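Local coordinates for nitrogen regulatory protein P-II (Thiomonas intermedia, PDB 5D4N) that binds adenine nucleotides and bicarbonate as a carboxysome-associated PII-like signalling protein, hydrolyses ADP, and probably regulates partner proteins, at the interface of chains A and B. Residues are numbered along the deposited sequence; one frame, centred on the assembly and turned at random. Chains: chain A/B, Nitrogen regulatory protein P-II.

The interface of chains A and B. Residues chain A 11, 67, 69, 98, 100; chain B 13, 94, 96.
The ammonium NZ of A:Lys11 meets the carboxylate of B:Glu13 in a salt bridge between two subunits of the PII-like trimer, with NZ 2.7 Å from OE1. That oxygen is approached on its syn side, 17° out of the carboxylate plane. OE2 of B:Glu13 also lies 3.1 Å from A:Lys11 NZ, a longer second hydrogen bond, and water 1, 2.8 Å from NZ, bridges the two as well. A further hydrogen bond runs from NZ to NE2 of B:His96 at 3.1 Å, the donor tilted 18° from the imidazole plane; using NE2 as acceptor would favour a proton on ND1 if the ring is neutral. The lysine chain leaves with CG anti to the backbone N and then bends at chi3 (75°), which carries NZ to this polar group while CD lies 3.8 Å from CD2 of B:Phe94. Cutting A:Lys11 back to an alanine removes the ammonium, and the B:Glu13 carboxylate would probably lose its cationic mate across the interface and B:His96 NE2 this donor.

Apolar contacts flank the salt bridge. B:Phe94, which hides 44 Å² against chain A, turns its edge in plane to B:Glu13 OE1, flanking the acceptor within chain B. Its CE1 reaches CB of A:Ala69, a nucleotide-binding residue, at 3.5 Å; the contact thus adjoins that site, though coupling is only inferred. A:Ile98 CD1 lies 3.6 Å from B:Phe94 CD1. With its CG1 between the backbone N and the carbonyl carbon, A:Ile98 directs CG2 over one face of the B:His96 imidazole, a CH-pi contact 3.6 Å from the ring centroid, shifted toward the rim near NE2 and CD2.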
ATOM      1  N   LYS A  11       1.550   2.900  -9.985  1.00 22.45           N
ATOM      2  CA  LYS A  11       2.009   3.231  -8.639  1.00 20.76           C
ATOM      3  C   LYS A  11       3.015   2.182  -8.241  1.00 24.08           C
ATOM      4  O   LYS A  11       2.710   0.982  -8.239  1.00 22.93           O
ATOM      5  CB  LYS A  11       0.866   3.256  -7.630  1.00 21.61           C
ATOM      6  CG  LYS A  11       1.254   3.934  -6.295  1.00 23.37           C
ATOM      7  CD  LYS A  11       0.331   3.523  -5.156  1.00 24.29           C
ATOM      8  CE  LYS A  11       0.593   2.131  -4.646  1.00 24.95           C
ATOM      9  NZ  LYS A  11      -0.322   1.829  -3.489  1.00 28.93           N
ATOM     10  N   ILE A  67       6.372   4.879  -1.878  1.00 19.16           N
ATOM     11  CA  ILE A  67       5.201   4.765  -2.733  1.00 18.47           C
ATOM     12  C   ILE A  67       5.349   5.886  -3.739  1.00 20.42           C
ATOM     13  O   ILE A  67       5.447   7.056  -3.347  1.00 21.57           O
ATOM     14  CB  ILE A  67       3.892   4.964  -1.910  1.00 19.80           C
ATOM     15  CG1 ILE A  67       3.736   3.881  -0.835  1.00 21.71           C
ATOM     16  CG2 ILE A  67       2.675   5.006  -2.852  1.00 21.40           C
ATOM     17  CD1 ILE A  67       2.620   4.255   0.199  1.00 25.37           C
ATOM     18  N   ALA A  69       3.608   7.372  -7.320  1.00 20.42           N
ATOM     19  CA  ALA A  69       2.689   7.376  -8.456  1.00 21.66           C
ATOM     20  C   ALA A  69       3.429   8.015  -9.611  1.00 23.05           C
ATOM     21  O   ALA A  69       3.942   9.139  -9.500  1.00 21.86           O
ATOM     22  CB  ALA A  69       1.426   8.191  -8.133  1.00 22.27           C
ATOM     23  N   ILE A  98      -3.280   2.267 -11.122  1.00 21.85           N
ATOM     24  CA  ILE A  98      -4.187   3.091 -10.331  1.00 21.08           C
ATOM     25  C   ILE A  98      -4.859   4.098 -11.240  1.00 23.49           C
ATOM     26  O   ILE A  98      -4.506   4.223 -12.416  1.00 22.32           O
ATOM     27  CB  ILE A  98      -3.459   3.831  -9.159  1.00 21.98           C
ATOM     28  CG1 ILE A  98      -2.344   4.762  -9.709  1.00 20.73           C
ATOM     29  CG2 ILE A  98      -2.874   2.823  -8.118  1.00 22.16           C
ATOM     30  CD1 ILE A  98      -1.853   5.900  -8.733  1.00 21.32           C
ATOM     31  N   VAL A 100      -6.138   8.350 -11.150  1.00 21.58           N
ATOM     32  CA  VAL A 100      -5.986   9.617 -10.453  1.00 20.54           C
ATOM     33  C   VAL A 100      -6.906  10.631 -11.108  1.00 24.33           C
ATOM     34  O   VAL A 100      -7.285  10.484 -12.276  1.00 24.61           O
ATOM     35  CB  VAL A 100      -4.516  10.144 -10.466  1.00 23.66           C
ATOM     36  CG1 VAL A 100      -3.569   9.175  -9.715  1.00 23.48           C
ATOM     37  CG2 VAL A 100      -4.005  10.366 -11.903  1.00 24.63           C
TER
ATOM     38  N   GLU B  13      -6.500   5.356  -1.567  1.00 20.91           N
ATOM     39  CA  GLU B  13      -5.371   5.721  -0.710  1.00 20.95           C
ATOM     40  C   GLU B  13      -5.428   7.242  -0.751  1.00 23.37           C
ATOM     41  O   GLU B  13      -5.312   7.834  -1.825  1.00 22.45           O
ATOM     42  CB  GLU B  13      -4.030   5.204  -1.219  1.00 20.82           C
ATOM     43  CG  GLU B  13      -3.922   3.700  -1.003  1.00 20.74           C
ATOM     44  CD  GLU B  13      -2.645   3.065  -1.529  1.00 38.26           C
ATOM     45  OE1 GLU B  13      -1.868   3.735  -2.254  1.00 33.12           O
ATOM     46  OE2 GLU B  13      -2.429   1.871  -1.225  1.00 29.60           O
ATOM     47  N   PHE B  94      -5.289   7.999  -4.687  1.00 19.57           N
ATOM     48  CA  PHE B  94      -5.026   6.955  -5.670  1.00 19.19           C
ATOM     49  C   PHE B  94      -6.180   5.975  -5.597  1.00 22.51           C
ATOM     50  O   PHE B  94      -6.513   5.491  -4.509  1.00 24.34           O
ATOM     51  CB  PHE B  94      -3.750   6.209  -5.320  1.00 20.72           C
ATOM     52  CG  PHE B  94      -2.506   7.061  -5.188  1.00 19.82           C
ATOM     53  CD1 PHE B  94      -2.315   8.179  -5.994  1.00 21.45           C
ATOM     54  CD2 PHE B  94      -1.528   6.740  -4.251  1.00 21.49           C
ATOM     55  CE1 PHE B  94      -1.136   8.939  -5.901  1.00 22.75           C
ATOM     56  CE2 PHE B  94      -0.360   7.499  -4.163  1.00 21.20           C
ATOM     57  CZ  PHE B  94      -0.168   8.573  -4.980  1.00 20.76           C
ATOM     58  N   HIS B  96      -7.580   2.321  -6.613  1.00 21.43           N
ATOM     59  CA  HIS B  96      -7.137   1.010  -7.081  1.00 22.08           C
ATOM     60  C   HIS B  96      -8.339   0.116  -7.336  1.00 25.98           C
ATOM     61  O   HIS B  96      -9.369   0.239  -6.671  1.00 25.52           O
ATOM     62  CB  HIS B  96      -6.345   0.302  -5.941  1.00 22.24           C
ATOM     63  CG  HIS B  96      -5.095   0.968  -5.497  1.00 23.73           C
ATOM     64  ND1 HIS B  96      -5.125   2.165  -4.771  1.00 24.83           N
ATOM     65  CD2 HIS B  96      -3.815   0.546  -5.599  1.00 25.42           C
ATOM     66  CE1 HIS B  96      -3.851   2.456  -4.522  1.00 24.65           C
ATOM     67  NE2 HIS B  96      -3.032   1.523  -4.997  1.00 25.45           N
TER
HETATM   68  O   HOH W   1      -1.386  -0.535  -2.484  1.00 32.44           O